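Local structure of PHD finger protein 3 (Homo sapiens, 6IC9) at residues P33-P38 with V133-P138; E74-R79 with I152-L157; L122-K127 with R144-L149; F13-F18 with E43-S48; G53-Q58 with Y104-N109. The protein regulates neuronal gene expression by reading the phosphorylated C-terminal domain of RNA polymerase II through its SPOC domain, the part present here. One frame throughout, in Å; residues are numbered along the deposited sequence. Where two conformers were deposited one is given.

Contact 1: residues P33-P38 with V133-P138; sequences PVSGSP and VPFDGP
The Phe135 ring has Val34 on one face: CG1 stands 3.7 Å above the ring plane, over its centre, in a CH-pi contact only 8° off the ring normal. Val34 CG1 is anti to the backbone N (chi1 176°), which places it over the ring. Ser35 CB comes obliquely to the same ring, 3.6 Å from Phe135 CD1. Leu140 touches both Val34 and Phe135. The contact joins the end of strand 25-35 of the SPOC domain to a long loop. Val34 and Ser35 form a classic beta bulge opposite Val77. Two hydrogen bonds hold the loop. Asp136 N gives a fairly straight bond to Ser35 OG, 2.8 Å long. Gly36 N bonds to Asp136 O at 2.8 Å, with the donor 40° out of the carbonyl plane. Pro138 packs against the strand backbone, its CD 3.6 Å from Val34 O. An alanine in place of Phe135 would probably open a gap over Val34 CG1 and leave the loop held mainly by its polar bonds. The chemistry is mixed: one apolar face contact sits next to a pair of bonds that fix the backbone at Asp136, so ring and main chain both hold the loop.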
# COMPACT_ATOMS: atom_id res chain seq x y z
N PRO A 33 -0.17 -10.76 3.81
CA PRO A 33 -0.23 -9.98 5.06
C PRO A 33 1.13 -9.67 5.62
O PRO A 33 2.08 -10.46 5.53
CB PRO A 33 -1.04 -10.87 6.02
CG PRO A 33 -1.09 -12.18 5.39
CD PRO A 33 -0.97 -12.00 3.91
N VAL A 34 1.24 -8.47 6.19
CA VAL A 34 2.44 -8.03 6.86
C VAL A 34 2.12 -7.64 8.30
O VAL A 34 2.76 -8.12 9.24
CB VAL A 34 3.09 -6.83 6.12
CG1 VAL A 34 4.25 -6.37 6.93
CG2 VAL A 34 3.60 -7.22 4.68
N SER A 35 1.11 -6.81 8.49
CA SER A 35 0.79 -6.30 9.83
C SER A 35 -0.70 -6.02 9.90
O SER A 35 -1.31 -5.60 8.91
CB SER A 35 1.56 -5.00 10.13
OG SER A 35 1.42 -4.66 11.50
N GLY A 36 -1.28 -6.21 11.08
CA GLY A 36 -2.71 -6.00 11.24
C GLY A 36 -3.53 -7.13 10.66
O GLY A 36 -3.03 -8.05 10.00
N SER A 37 -4.83 -7.06 10.89
CA SER A 37 -5.67 -8.18 10.48
C SER A 37 -6.00 -8.06 9.00
O SER A 37 -6.66 -7.10 8.60
CB SER A 37 -6.96 -8.25 11.27
OG SER A 37 -7.80 -9.21 10.63
N PRO A 38 -5.59 -9.02 8.17
CA PRO A 38 -5.95 -8.94 6.76
C PRO A 38 -7.35 -9.44 6.46
O PRO A 38 -7.67 -9.63 5.28
CB PRO A 38 -4.91 -9.87 6.12
CG PRO A 38 -4.82 -10.97 7.08
CD PRO A 38 -4.96 -10.31 8.48
N VAL A 133 6.30 0.10 12.62
CA VAL A 133 6.91 -0.77 13.62
C VAL A 133 6.16 -0.56 14.94
O VAL A 133 5.76 0.57 15.25
CB VAL A 133 8.42 -0.47 13.77
CG1 VAL A 133 9.12 -1.53 14.62
CG2 VAL A 133 9.07 -0.42 12.43
N PRO A 134 5.91 -1.61 15.72
CA PRO A 134 6.25 -3.00 15.40
C PRO A 134 5.18 -3.61 14.50
O PRO A 134 4.04 -3.17 14.53
CB PRO A 134 6.29 -3.66 16.78
CG PRO A 134 5.19 -2.90 17.55
CD PRO A 134 5.20 -1.49 17.01
N PHE A 135 5.55 -4.59 13.68
CA PHE A 135 4.56 -5.29 12.87
C PHE A 135 3.78 -6.23 13.77
O PHE A 135 4.37 -6.95 14.58
CB PHE A 135 5.24 -6.09 11.76
CG PHE A 135 5.76 -5.26 10.64
CD1 PHE A 135 5.03 -4.19 10.16
CD2 PHE A 135 6.96 -5.58 10.04
CE1 PHE A 135 5.48 -3.44 9.09
CE2 PHE A 135 7.42 -4.85 8.97
CZ PHE A 135 6.67 -3.77 8.49
N ASP A 136 2.46 -6.20 13.66
CA ASP A 136 1.59 -7.13 14.37
C ASP A 136 1.10 -8.14 13.33
O ASP A 136 -0.01 -8.04 12.82
CB ASP A 136 0.44 -6.35 15.00
CG ASP A 136 -0.72 -7.23 15.41
OD1 ASP A 136 -0.51 -8.41 15.77
OD2 ASP A 136 -1.86 -6.73 15.33
N GLY A 137 1.95 -9.12 13.03
CA GLY A 137 1.67 -10.06 11.95
C GLY A 137 2.96 -10.69 11.50
O GLY A 137 3.97 -10.61 12.20
N PRO A 138 2.96 -11.34 10.33
CA PRO A 138 4.18 -12.04 9.86
C PRO A 138 5.35 -11.13 9.64
O PRO A 138 6.49 -11.60 9.57
CB PRO A 138 3.74 -12.64 8.51
CG PRO A 138 2.28 -12.71 8.59
CD PRO A 138 1.80 -11.61 9.47

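Contact 2: residues E74-R79 with I152-L157; sequences EICVVR and IIRQKL
Glu74 and Cys76 form antiparallel hydrogen-bonded pairs with Arg154 and Ile152, flanking the non-hydrogen-bonded pair Ile75-Ile153, in a two-strand ladder within the SPOC barrel. The four backbone bonds are short, from 2.8 Å for Arg154 N to Glu74 O to 2.9 Å for Cys76 N to Ile152 O. Ile75 and Ile153 share one face of the sheet. In one of two deposited conformers of Ile153 they lie side by side, with Ile75 CG1 3.7 Å from Ile153 CD1. Glu74, Cys76, Ile152 and Arg154 are on the other face. There Cys76 SG sits 4.1 Å from Ile152 CB, and Leu41 of helix 41-44 covers Cys76, Ile152 and Arg154. Ile152 CD1 reaches on to Val78 CG2. Arg154 CD lies 4.1 Å from Cys76 SG; beyond it chi3 (76°) turns NE off the extended path. The guanidinium leaves the ladder: NH2 makes a salt bridge to Asp44 and a hydrogen bond to Glu39 O, which ties the sheet to helix 41-44. At the exposed end, Glu74 and Lys156 cross at about a right angle through their aliphatic parts. Their charged atoms do not meet, and the closest approach is Glu74 CG to Lys156 CG, 3.4 Å.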
# COMPACT_ATOMS: atom_id res chain seq x y z
N GLU A 74 -9.08 0.70 11.46
CA GLU A 74 -8.12 -0.40 11.54
C GLU A 74 -7.09 -0.18 10.45
O GLU A 74 -7.45 0.11 9.30
CB GLU A 74 -8.81 -1.75 11.32
CG GLU A 74 -9.91 -2.10 12.32
CD GLU A 74 -9.36 -2.63 13.65
OE1 GLU A 74 -10.14 -3.27 14.40
OE2 GLU A 74 -8.17 -2.41 13.95
N ILE A 75 -5.83 -0.32 10.82
CA ILE A 75 -4.71 -0.14 9.90
C ILE A 75 -4.14 -1.52 9.62
O ILE A 75 -3.84 -2.27 10.55
CB ILE A 75 -3.63 0.78 10.47
CG1 ILE A 75 -4.17 2.20 10.67
CG2 ILE A 75 -2.46 0.82 9.49
CD1 ILE A 75 -3.28 2.98 11.50
N CYS A 76 -4.00 -1.87 8.35
CA CYS A 76 -3.20 -3.04 8.08
C CYS A 76 -2.23 -2.79 6.92
O CYS A 76 -2.33 -1.81 6.18
CB CYS A 76 -4.05 -4.28 7.86
SG CYS A 76 -4.81 -4.46 6.28
N VAL A 77 -1.23 -3.63 6.86
CA VAL A 77 -0.12 -3.43 5.96
C VAL A 77 0.00 -4.74 5.20
O VAL A 77 -0.04 -5.81 5.83
CB VAL A 77 1.20 -3.11 6.71
CG1 VAL A 77 2.30 -2.98 5.64
CG2 VAL A 77 1.08 -1.77 7.54
N VAL A 78 0.01 -4.68 3.87
CA VAL A 78 0.23 -5.86 3.04
C VAL A 78 1.50 -5.65 2.22
O VAL A 78 2.02 -4.53 2.12
CB VAL A 78 -0.94 -6.19 2.10
CG1 VAL A 78 -2.20 -6.49 2.92
CG2 VAL A 78 -1.21 -5.02 1.06
N ARG A 79 2.02 -6.75 1.66
CA ARG A 79 3.16 -6.63 0.76
C ARG A 79 2.73 -7.24 -0.58
O ARG A 79 1.96 -8.21 -0.61
CB ARG A 79 4.42 -7.33 1.27
CG ARG A 79 4.32 -8.83 1.38
CD ARG A 79 5.70 -9.43 1.87
NE ARG A 79 5.49 -10.83 2.24
CZ ARG A 79 5.47 -11.80 1.36
NH1 ARG A 79 5.69 -11.54 0.07
NH2 ARG A 79 5.21 -13.03 1.78
N ILE A 152 -3.26 0.15 4.37
CA ILE A 152 -4.69 0.16 4.15
C ILE A 152 -5.40 0.63 5.42
O ILE A 152 -5.26 0.01 6.49
CB ILE A 152 -5.21 -1.23 3.71
CG1 ILE A 152 -4.30 -1.74 2.56
CG2 ILE A 152 -6.65 -1.16 3.25
CD1 ILE A 152 -4.61 -3.20 2.20
N ILE A 153 -6.15 1.72 5.31
CA ILE A 153 -6.99 2.25 6.39
C ILE A 153 -8.41 1.77 6.16
O ILE A 153 -9.04 2.17 5.17
CB ILE A 153 -6.96 3.79 6.42
CG1 ILE A 153 -5.52 4.31 6.26
CG2 ILE A 153 -7.67 4.33 7.69
CD1 ILE A 153 -4.58 3.77 7.34
N ARG A 154 -8.95 0.97 7.08
CA ARG A 154 -10.31 0.45 6.95
C ARG A 154 -11.23 0.94 8.08
O ARG A 154 -10.78 1.26 9.19
CB ARG A 154 -10.28 -1.07 6.92
CG ARG A 154 -9.07 -1.55 6.06
CD ARG A 154 -8.58 -2.96 6.40
NE ARG A 154 -9.54 -3.86 5.83
CZ ARG A 154 -9.59 -5.17 6.00
NH1 ARG A 154 -8.73 -5.83 6.76
NH2 ARG A 154 -10.55 -5.81 5.37
N GLN A 155 -12.51 1.00 7.79
CA GLN A 155 -13.48 1.34 8.81
C GLN A 155 -13.62 0.18 9.78
O GLN A 155 -13.38 -0.99 9.44
CB GLN A 155 -14.84 1.67 8.16
CG GLN A 155 -14.76 2.46 6.84
CD GLN A 155 -14.55 3.99 6.99
OE1 GLN A 155 -14.44 4.51 8.11
NE2 GLN A 155 -14.51 4.70 5.86
N LYS A 156 -13.91 0.52 11.03
CA LYS A 156 -14.21 -0.47 12.06
C LYS A 156 -15.71 -0.71 12.11
O LYS A 156 -16.52 0.06 11.59
CB LYS A 156 -13.73 -0.00 13.42
CG LYS A 156 -12.24 0.04 13.54
CD LYS A 156 -11.83 -0.19 14.97
CE LYS A 156 -12.41 0.86 15.83
NZ LYS A 156 -11.34 1.26 16.80
N LEU A 157 -16.07 -1.78 12.79
CA LEU A 157 -17.47 -2.14 12.92
C LEU A 157 -18.14 -1.17 13.90
O LEU A 157 -18.61 -0.11 13.50
CB LEU A 157 -17.58 -3.59 13.39
CG LEU A 157 -18.96 -4.10 13.75
CD1 LEU A 157 -19.81 -4.22 12.50
CD2 LEU A 157 -18.85 -5.42 14.52

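Contact 3: residues L122-K127 with R144-L149; sequences LGATDK and RPNLLL
Leu122 and Arg144 cross at about a right angle, with Leu122 CD2 over one face of the guanidinium, 3.6 Å from Arg144 NE. Ala124 O lies over the opposite face, offset toward the rim. The contact joins a type I beta turn, Gly123 to Asp126, to the start of strand 147-155 in the SPOC domain. Leu122 and Leu147 form one antiparallel hydrogen-bonded pair where the turn leaves the sheet. The Arg144 chain is extended at chi2 and bends at chi3. At the guanidinium edge, NH2 gives two hydrogen bonds to turn carbonyls. The one from Arg144 NH2 to Asp126 O is 2.9 Å long and in the guanidinium plane; the one to Gly123 O is tilted 17° from that plane. Gly123 O also takes the turn bond from Asp126 N. Two turn carbonyls therefore fix the rotation of the group. Water 1 is gripped by three partners: it accepts from Arg144 NE and donates to Leu122 O and Pro145 O. It links the arginine to both backbones. Asn146 reaches the turn from another side. Its CG is anti to its own carbonyl carbon, and the amide turns its oxygen to the backbone of the turn. Ala124 N bonds to Asn146 OD1 at 2.8 Å, in the carbonyl plane of the amide.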
# COMPACT_ATOMS: atom_id res chain seq x y z
N LEU A 122 9.48 0.22 -0.34
CA LEU A 122 10.44 -0.09 0.73
C LEU A 122 11.67 -0.71 0.09
O LEU A 122 11.60 -1.85 -0.38
CB LEU A 122 9.84 -1.02 1.76
CG LEU A 122 10.82 -1.39 2.88
CD1 LEU A 122 10.91 -0.17 3.81
CD2 LEU A 122 10.29 -2.60 3.62
N GLY A 123 12.77 0.05 0.04
CA GLY A 123 14.01 -0.49 -0.50
C GLY A 123 14.54 -1.65 0.32
O GLY A 123 14.31 -1.75 1.53
N ALA A 124 15.22 -2.57 -0.38
CA ALA A 124 15.74 -3.79 0.27
C ALA A 124 16.65 -3.46 1.47
O ALA A 124 16.63 -4.17 2.47
CB ALA A 124 16.51 -4.63 -0.76
N THR A 125 17.44 -2.39 1.37
CA THR A 125 18.29 -1.94 2.47
C THR A 125 17.68 -0.78 3.24
O THR A 125 18.40 -0.06 3.95
CB THR A 125 19.69 -1.56 1.96
OG1 THR A 125 19.60 -0.42 1.08
CG2 THR A 125 20.29 -2.69 1.17
N ASP A 126 16.37 -0.56 3.10
CA ASP A 126 15.70 0.50 3.83
C ASP A 126 15.30 0.02 5.21
O ASP A 126 15.00 -1.16 5.43
CB ASP A 126 14.42 0.97 3.12
CG ASP A 126 14.69 1.94 1.98
OD1 ASP A 126 15.87 2.24 1.69
OD2 ASP A 126 13.68 2.38 1.35
N LYS A 127 15.29 0.97 6.13
CA LYS A 127 14.66 0.79 7.42
C LYS A 127 13.15 0.90 7.28
O LYS A 127 12.64 1.64 6.44
CB LYS A 127 15.18 1.84 8.41
CG LYS A 127 16.65 1.65 8.73
CD LYS A 127 16.85 1.06 10.13
CE LYS A 127 16.93 2.16 11.19
NZ LYS A 127 17.20 1.61 12.55
N ARG A 144 15.47 -9.19 1.76
CA ARG A 144 14.26 -9.10 0.94
C ARG A 144 14.57 -8.28 -0.29
O ARG A 144 15.54 -7.53 -0.31
CB ARG A 144 13.09 -8.48 1.73
CG ARG A 144 13.49 -7.33 2.55
CD ARG A 144 12.29 -6.66 3.23
NE ARG A 144 12.70 -5.28 3.23
CZ ARG A 144 13.34 -4.72 4.21
NH1 ARG A 144 13.54 -5.42 5.27
NH2 ARG A 144 13.74 -3.46 4.10
N PRO A 145 13.76 -8.41 -1.35
CA PRO A 145 13.95 -7.55 -2.51
C PRO A 145 13.36 -6.18 -2.20
O PRO A 145 12.71 -5.99 -1.19
CB PRO A 145 13.15 -8.26 -3.61
CG PRO A 145 12.04 -8.94 -2.88
CD PRO A 145 12.64 -9.35 -1.51
N ASN A 146 13.62 -5.23 -3.09
CA ASN A 146 12.80 -4.01 -3.09
C ASN A 146 11.34 -4.41 -3.15
O ASN A 146 10.95 -5.31 -3.93
CB ASN A 146 13.15 -3.11 -4.29
CG ASN A 146 14.53 -2.50 -4.21
OD1 ASN A 146 15.08 -2.30 -3.13
ND2 ASN A 146 15.11 -2.19 -5.39
N LEU A 147 10.48 -3.71 -2.40
CA LEU A 147 9.10 -4.14 -2.23
C LEU A 147 8.17 -2.94 -2.34
O LEU A 147 8.51 -1.82 -1.93
CB LEU A 147 8.84 -4.73 -0.81
CG LEU A 147 9.39 -6.13 -0.58
CD1 LEU A 147 9.13 -6.48 0.87
CD2 LEU A 147 8.63 -7.09 -1.56
N LEU A 148 6.95 -3.22 -2.81
CA LEU A 148 5.82 -2.29 -2.72
C LEU A 148 4.95 -2.82 -1.59
O LEU A 148 4.53 -3.99 -1.62
CB LEU A 148 5.01 -2.28 -4.04
CG LEU A 148 5.73 -1.58 -5.20
CD1 LEU A 148 4.93 -1.81 -6.49
CD2 LEU A 148 5.89 -0.05 -4.96
N LEU A 149 4.72 -1.97 -0.57
CA LEU A 149 3.77 -2.26 0.49
C LEU A 149 2.48 -1.51 0.24
O LEU A 149 2.48 -0.43 -0.34
CB LEU A 149 4.42 -1.76 1.81
CG LEU A 149 5.22 -2.70 2.72
CD1 LEU A 149 6.14 -3.68 2.03
CD2 LEU A 149 5.95 -1.89 3.86
O HOH W 1 12.13 -4.21 0.82
O HOH W 2 17.37 -6.95 2.37

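Contact 4: residues F13-F18 with E43-S48; sequences FIWKGF and EDLPDS
Trp15 meets Leu45 and Pro46 where strand 15-21 of the SPOC domain, a distorted seven-stranded beta barrel, runs beside the link from helix 41-44 to strand 48-55. Phe18 and Ser48 form a parallel bridge there, which joins the first strand in sheet order to the last. The indole can be followed outward. Trp15 CB lies 4.0 Å from Leu45 CD1. Trp15 CG, anti to the backbone N (chi1 168°), is 3.8 Å from Leu45 CD1. CD1 of the indole comes to Leu45 CB, which stands over the five-membered ring in a CH-pi contact, 24° off the ring normal. The two side chains cross at about a right angle. On the opposite face Gly17 N lies 3.5 Å above the ring plane. Trp15 NE1 gives its N-H to Pro46 O at 2.9 Å. That oxygen is in the ring plane, while the donor lies 37° out of the carbonyl plane, and the bond is bent. Further round the edge, Trp15 CZ2 is 3.2 Å from Pro46 O. A leucine in place of Trp15 would probably leave Pro46 O without its N-H donor and open a gap beside Leu45. Gly17 has no side chain, and a CB there would clash with both Asp47 O and the indole. Beyond it the strands pair through Phe18 N, which bonds to Asp47 O at 2.8 Å.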
# COMPACT_ATOMS: atom_id res chain seq x y z
N PHE A 13 -1.85 -16.03 -0.16
CA PHE A 13 -2.10 -14.64 -0.52
C PHE A 13 -3.55 -14.28 -0.22
O PHE A 13 -4.46 -15.11 -0.36
CB PHE A 13 -1.78 -14.38 -2.01
CG PHE A 13 -2.62 -15.18 -3.02
CD1 PHE A 13 -3.83 -14.71 -3.46
CD2 PHE A 13 -2.14 -16.37 -3.55
CE1 PHE A 13 -4.59 -15.43 -4.39
CE2 PHE A 13 -2.87 -17.11 -4.47
CZ PHE A 13 -4.11 -16.63 -4.90
N ILE A 14 -3.77 -13.03 0.18
CA ILE A 14 -5.12 -12.59 0.53
C ILE A 14 -5.86 -11.87 -0.60
O ILE A 14 -7.07 -11.60 -0.47
CB ILE A 14 -5.09 -11.72 1.81
CG1 ILE A 14 -4.15 -10.54 1.62
CG2 ILE A 14 -4.47 -12.52 2.92
CD1 ILE A 14 -4.78 -9.35 0.92
N TRP A 15 -5.19 -11.53 -1.70
CA TRP A 15 -5.85 -10.87 -2.83
C TRP A 15 -4.94 -10.98 -4.04
O TRP A 15 -3.72 -10.97 -3.89
CB TRP A 15 -6.14 -9.40 -2.52
CG TRP A 15 -6.56 -8.52 -3.67
CD1 TRP A 15 -7.85 -8.27 -4.10
CD2 TRP A 15 -5.70 -7.73 -4.53
NE1 TRP A 15 -7.83 -7.38 -5.14
CE2 TRP A 15 -6.53 -7.01 -5.41
CE3 TRP A 15 -4.31 -7.52 -4.58
CZ2 TRP A 15 -6.03 -6.15 -6.39
CZ3 TRP A 15 -3.79 -6.63 -5.58
CH2 TRP A 15 -4.66 -5.97 -6.47
N LYS A 16 -5.53 -11.12 -5.23
CA LYS A 16 -4.78 -11.14 -6.49
C LYS A 16 -5.49 -10.21 -7.44
O LYS A 16 -6.71 -10.31 -7.61
CB LYS A 16 -4.69 -12.55 -7.12
CG LYS A 16 -3.86 -12.62 -8.41
CD LYS A 16 -4.13 -13.99 -9.08
CE LYS A 16 -3.47 -14.15 -10.41
NZ LYS A 16 -3.96 -15.41 -11.11
N GLY A 17 -4.77 -9.27 -8.00
CA GLY A 17 -5.45 -8.30 -8.85
C GLY A 17 -4.42 -7.40 -9.48
O GLY A 17 -3.23 -7.66 -9.38
N PHE A 18 -4.90 -6.37 -10.17
CA PHE A 18 -3.99 -5.44 -10.85
C PHE A 18 -3.67 -4.26 -9.92
O PHE A 18 -4.52 -3.81 -9.15
CB PHE A 18 -4.63 -4.87 -12.12
CG PHE A 18 -4.66 -5.86 -13.22
CD1 PHE A 18 -5.68 -6.81 -13.26
CD2 PHE A 18 -3.62 -5.93 -14.15
CE1 PHE A 18 -5.71 -7.78 -14.30
CE2 PHE A 18 -3.67 -6.90 -15.22
CZ PHE A 18 -4.70 -7.84 -15.25
N GLU A 43 -12.48 -9.24 -0.23
CA GLU A 43 -13.73 -8.58 -0.62
C GLU A 43 -13.62 -7.08 -0.66
O GLU A 43 -14.44 -6.42 -1.29
CB GLU A 43 -14.86 -8.96 0.37
CG GLU A 43 -14.87 -10.42 0.69
CD GLU A 43 -15.53 -10.74 2.03
OE1 GLU A 43 -16.37 -9.95 2.52
OE2 GLU A 43 -15.19 -11.80 2.57
N ASP A 44 -12.63 -6.52 0.01
CA ASP A 44 -12.54 -5.08 0.18
C ASP A 44 -11.62 -4.40 -0.83
O ASP A 44 -11.53 -3.17 -0.84
CB ASP A 44 -12.00 -4.77 1.59
CG ASP A 44 -13.05 -4.97 2.69
OD1 ASP A 44 -14.24 -5.18 2.35
OD2 ASP A 44 -12.65 -4.91 3.89
N LEU A 45 -10.86 -5.18 -1.63
CA LEU A 45 -9.99 -4.58 -2.64
C LEU A 45 -10.60 -4.80 -4.02
O LEU A 45 -11.12 -5.90 -4.29
CB LEU A 45 -8.59 -5.19 -2.59
CG LEU A 45 -7.83 -4.82 -1.30
CD1 LEU A 45 -6.63 -5.69 -1.17
CD2 LEU A 45 -7.43 -3.31 -1.25
N PRO A 46 -10.60 -3.78 -4.87
CA PRO A 46 -11.12 -3.94 -6.24
C PRO A 46 -10.26 -4.90 -7.05
O PRO A 46 -9.15 -5.28 -6.64
CB PRO A 46 -11.08 -2.52 -6.81
CG PRO A 46 -9.85 -1.89 -6.08
CD PRO A 46 -9.87 -2.50 -4.67
N ASP A 47 -10.78 -5.29 -8.24
CA ASP A 47 -9.99 -6.10 -9.17
C ASP A 47 -8.70 -5.39 -9.59
O ASP A 47 -7.70 -6.03 -9.91
CB ASP A 47 -10.82 -6.39 -10.46
CG ASP A 47 -11.88 -7.45 -10.27
OD1 ASP A 47 -11.99 -8.03 -9.18
OD2 ASP A 47 -12.62 -7.71 -11.25
N SER A 48 -8.75 -4.08 -9.75
CA SER A 48 -7.63 -3.27 -10.21
C SER A 48 -7.57 -2.07 -9.30
O SER A 48 -8.53 -1.30 -9.25
CB SER A 48 -7.79 -2.83 -11.66
OG SER A 48 -6.70 -1.98 -11.99

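Contact 5: residues G53-Q58 with Y104-N109; sequences GRISPQ and YGVAAN
This is a buried antiparallel pairing of two sheet strands, 48-55 and 104-107, at the point where the first leads into helix 57-70. It lies in the SPOC barrel next to the bound phosphorylated peptide. Tyr104 and Ile55 form a hydrogen-bonded pair, with bonds in both directions. Tyr104 N bonds to Ile55 O and Ile55 N to Tyr104 O, both at 2.9 Å. Arg54 and Gly105 follow as a non-hydrogen-bonded pair, with Arg54 CA 3.2 Å from Tyr104 O. Ile55, Tyr104 and Val106 share one face. Ile55 and Val106 cross at about a right angle, and their CG2 atoms pack tightly at 3.5 Å. Tyr104 CG is anti to its carbonyl carbon (chi1 -62°), and the ring lies against Pro57, at the start of helix 57-70. Pro57 CB is over that ring in a CH-pi contact, 3.9 Å from the ring centroid. Trp61 NE1 is hydrogen-bonded to Tyr104 OH and so holds the far end of the ring. Arg54 goes to the other face of the sheet. Its NH2 bonds to a modified side chain of the peptide, its backbone also bonds to the peptide, and Arg54 NH1 is hydrogen-bonded to Tyr97 OH. Val106 packs on an aromatic side chain of the peptide. Over the Tyr104 ring, Pro57 CB lies closest to CZ, at 3.5 Å.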
# COMPACT_ATOMS: atom_id res chain seq x y z
N GLY A 53 -2.56 9.21 -7.76
CA GLY A 53 -1.72 10.34 -7.44
C GLY A 53 -0.63 9.97 -6.47
O GLY A 53 -0.40 8.79 -6.16
N ARG A 54 0.05 11.00 -6.01
CA ARG A 54 1.18 10.78 -5.14
C ARG A 54 1.12 11.74 -3.97
O ARG A 54 0.48 12.81 -4.03
CB ARG A 54 2.49 10.94 -5.91
CG ARG A 54 2.63 12.29 -6.53
CD ARG A 54 3.71 12.36 -7.61
NE ARG A 54 3.83 13.74 -8.08
CZ ARG A 54 4.49 14.12 -9.17
NH1 ARG A 54 5.10 13.21 -9.93
NH2 ARG A 54 4.57 15.41 -9.48
N ILE A 55 1.79 11.37 -2.89
CA ILE A 55 1.65 12.13 -1.66
C ILE A 55 2.96 12.06 -0.88
O ILE A 55 3.68 11.06 -0.94
CB ILE A 55 0.44 11.56 -0.85
CG1 ILE A 55 0.04 12.48 0.33
CG2 ILE A 55 0.70 10.09 -0.39
CD1 ILE A 55 -1.31 12.02 1.03
N SER A 56 3.26 13.12 -0.13
CA SER A 56 4.47 13.15 0.69
C SER A 56 4.38 12.14 1.84
O SER A 56 3.32 11.99 2.45
CB SER A 56 4.66 14.56 1.21
OG SER A 56 5.28 14.51 2.46
N PRO A 57 5.46 11.42 2.13
CA PRO A 57 5.40 10.44 3.24
C PRO A 57 5.07 11.08 4.58
O PRO A 57 4.33 10.50 5.37
CB PRO A 57 6.80 9.81 3.23
CG PRO A 57 7.22 9.92 1.76
CD PRO A 57 6.69 11.28 1.32
N GLN A 58 5.60 12.26 4.86
CA GLN A 58 5.30 12.89 6.14
C GLN A 58 3.80 13.20 6.28
O GLN A 58 3.25 13.08 7.38
CB GLN A 58 6.14 14.15 6.31
CG GLN A 58 6.02 14.79 7.69
CD GLN A 58 6.47 13.83 8.78
OE1 GLN A 58 7.60 13.32 8.74
NE2 GLN A 58 5.61 13.57 9.75
N TYR A 104 4.74 8.47 -1.81
CA TYR A 104 3.88 7.30 -1.80
C TYR A 104 2.79 7.45 -2.86
O TYR A 104 2.41 8.56 -3.25
CB TYR A 104 3.21 7.10 -0.42
CG TYR A 104 4.16 6.86 0.75
CD1 TYR A 104 5.52 6.48 0.54
CD2 TYR A 104 3.70 6.98 2.07
CE1 TYR A 104 6.40 6.29 1.62
CE2 TYR A 104 4.58 6.77 3.15
CZ TYR A 104 5.92 6.42 2.91
OH TYR A 104 6.78 6.20 3.97
N GLY A 105 2.24 6.33 -3.30
CA GLY A 105 1.09 6.35 -4.21
C GLY A 105 -0.21 6.42 -3.42
O GLY A 105 -0.31 5.87 -2.31
N VAL A 106 -1.24 7.02 -4.03
CA VAL A 106 -2.59 7.11 -3.44
C VAL A 106 -3.57 6.35 -4.33
O VAL A 106 -3.69 6.66 -5.52
CB VAL A 106 -3.03 8.57 -3.29
CG1 VAL A 106 -4.39 8.61 -2.54
CG2 VAL A 106 -1.95 9.37 -2.52
N ALA A 107 -4.28 5.37 -3.75
CA ALA A 107 -5.33 4.67 -4.49
C ALA A 107 -6.54 5.59 -4.66
O ALA A 107 -6.94 6.29 -3.73
CB ALA A 107 -5.77 3.36 -3.78
N ALA A 108 -7.14 5.56 -5.86
CA ALA A 108 -8.23 6.48 -6.15
C ALA A 108 -9.61 5.81 -6.30
O ALA A 108 -10.59 6.51 -6.53
CB ALA A 108 -7.91 7.28 -7.42
N ASN A 109 -9.71 4.49 -6.23
CA ASN A 109 -10.97 3.78 -6.47
C ASN A 109 -11.27 2.83 -5.32
O ASN A 109 -11.60 1.65 -5.51
CB ASN A 109 -10.96 3.01 -7.81
CG ASN A 109 -9.97 1.84 -7.81
OD1 ASN A 109 -8.91 1.91 -7.15
ND2 ASN A 109 -10.30 0.76 -8.55

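In the fold
From the N terminus, contact 4 closes first, bringing strand 15-21 to the start of strand 48-55. Contact 1 opens within that loop, at the end of strand 25-35, and closes only at 133-138, so the two cross. Contact 5 lies wholly inside the span of contact 1 and pairs strands 48-55 and 104-107. Contact 2 opens on strand 73-82 before contact 5 closes, and crosses both contact 5 and contact 1. Contact 3 is the shortest closure of the five; it lies within contact 2, with which it shares strand 147-155, and crosses contact 1. Asn109 links contacts 4 and 5. Together the five tie both edges of the strand order and the loops into one domain.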